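CG8862 (Drosophila melanogaster, PDB 3ISM) is endonuclease G, a magnesium-dependent mitochondrial nuclease that cuts nucleic acids, probably both DNA and RNA, held here in complex with its inhibitor EndoGI. Local coordinates at the interface of chains A and B. Sequence-based numbering; all coordinates share one arbitrary frame. Chains: chain A, CG8862; chain B, CG4930.

The interface of chains A and B. Residues chain A 89, 92-93, 99; chain B 286-287.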
# COMPACT_ATOMS: atom_id res chain seq x y z
N ASN A 89 -15.09 -12.12 10.49
CA ASN A 89 -16.16 -12.67 9.66
C ASN A 89 -17.21 -11.62 9.25
O ASN A 89 -17.66 -11.63 8.11
CB ASN A 89 -16.83 -13.89 10.32
CG ASN A 89 -15.97 -15.14 10.21
OD1 ASN A 89 -15.29 -15.36 9.21
ND2 ASN A 89 -15.99 -15.97 11.25
N TYR A 92 -16.52 -9.81 5.86
CA TYR A 92 -16.68 -10.61 4.64
C TYR A 92 -18.13 -10.96 4.35
O TYR A 92 -18.47 -11.23 3.19
CB TYR A 92 -15.92 -11.93 4.77
CG TYR A 92 -14.44 -11.81 4.59
CD1 TYR A 92 -13.60 -11.55 5.67
CD2 TYR A 92 -13.86 -11.95 3.33
CE1 TYR A 92 -12.21 -11.44 5.50
CE2 TYR A 92 -12.49 -11.84 3.15
CZ TYR A 92 -11.67 -11.58 4.24
OH TYR A 92 -10.32 -11.47 4.07
N ARG A 93 -18.95 -11.00 5.40
CA ARG A 93 -20.35 -11.40 5.27
C ARG A 93 -21.09 -10.48 4.33
O ARG A 93 -21.13 -9.27 4.54
CB ARG A 93 -21.07 -11.41 6.63
CG ARG A 93 -22.48 -12.03 6.57
CD ARG A 93 -23.36 -11.53 7.69
NE ARG A 93 -24.76 -11.96 7.55
CZ ARG A 93 -25.77 -11.15 7.21
NH1 ARG A 93 -25.54 -9.86 6.98
NH2 ARG A 93 -27.00 -11.63 7.10
N ARG A 99 -13.87 -15.58 1.65
CA ARG A 99 -12.65 -15.60 2.46
C ARG A 99 -11.68 -16.55 1.78
O ARG A 99 -11.82 -17.79 1.87
CB ARG A 99 -12.95 -16.08 3.88
CG ARG A 99 -13.91 -15.19 4.64
CD ARG A 99 -14.58 -15.91 5.79
NE ARG A 99 -15.63 -16.81 5.32
CZ ARG A 99 -16.60 -17.31 6.08
NH1 ARG A 99 -16.69 -17.00 7.37
NH2 ARG A 99 -17.49 -18.13 5.54
N PHE B 286 -22.27 -19.63 5.37
CA PHE B 286 -21.26 -18.64 5.74
C PHE B 286 -20.69 -18.91 7.12
O PHE B 286 -19.48 -18.83 7.32
CB PHE B 286 -21.81 -17.21 5.69
CG PHE B 286 -20.78 -16.15 6.03
CD1 PHE B 286 -20.70 -15.61 7.32
CD2 PHE B 286 -19.86 -15.73 5.07
CE1 PHE B 286 -19.74 -14.67 7.63
CE2 PHE B 286 -18.89 -14.78 5.38
CZ PHE B 286 -18.83 -14.25 6.67
N TYR B 287 -21.55 -19.23 8.08
CA TYR B 287 -21.11 -19.39 9.47
C TYR B 287 -20.51 -20.76 9.79
O TYR B 287 -19.91 -20.95 10.84
CB TYR B 287 -22.24 -19.07 10.44
CG TYR B 287 -22.63 -17.61 10.41
CD1 TYR B 287 -23.82 -17.21 9.82
CD2 TYR B 287 -21.79 -16.64 10.95
CE1 TYR B 287 -24.18 -15.88 9.77
CE2 TYR B 287 -22.15 -15.31 10.91
CZ TYR B 287 -23.34 -14.94 10.32
OH TYR B 287 -23.72 -13.62 10.28
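B:Phe286 and B:Tyr287 close the helix B:267-287 of the inhibitor, and that helix end meets the nuclease at the short helix A:89-92, the residue A:Arg93 just after it and the strand A:98-101. B:Phe286 goes in ring first: its CG stands anti to the backbone N (chi1 -178°), which sends the ring between two arginines. On one face lies the guanidinium of A:Arg99, nearly parallel to the ring at 5°, with NH1 3.7 Å from the ring centroid in a cation-pi contact. The opposite face takes the aliphatic part of A:Arg93, whose CB is 3.6 Å from B:Phe286 CZ. The tip of the ring points at the nuclease backbone near A:Asn89 O and A:Arg93 N.

A:Arg99 also reads the main chain of the same phenylalanine. Its NH2 gives B:Phe286 O a hydrogen bond of 2.8 Å, lying in the carbonyl plane on a lone pair. From its own side, A:Asn89 OD1 accepts from A:Arg99 NH1 at 2.8 Å; the donor sits above the amide plane, yet the oxygen is in the guanidinium plane, and this bond within the nuclease helps fix the rotation of a guanidinium already bound to B:Phe286 O, while A:Asn89 itself also touches the ring. An alanine in place of A:Arg99 would probably leave B:Phe286 O without this donor and one ring face without its stacked cation.

This patch is centred about 12 Å from the active-site A:His101, consistent with an inhibitor docked near the catalytic centre. Farther along, A:Arg93 runs extended from CG to NE past the tip of B:Tyr287, whose phenol OH lies 3.3 Å from A:Arg93 CD.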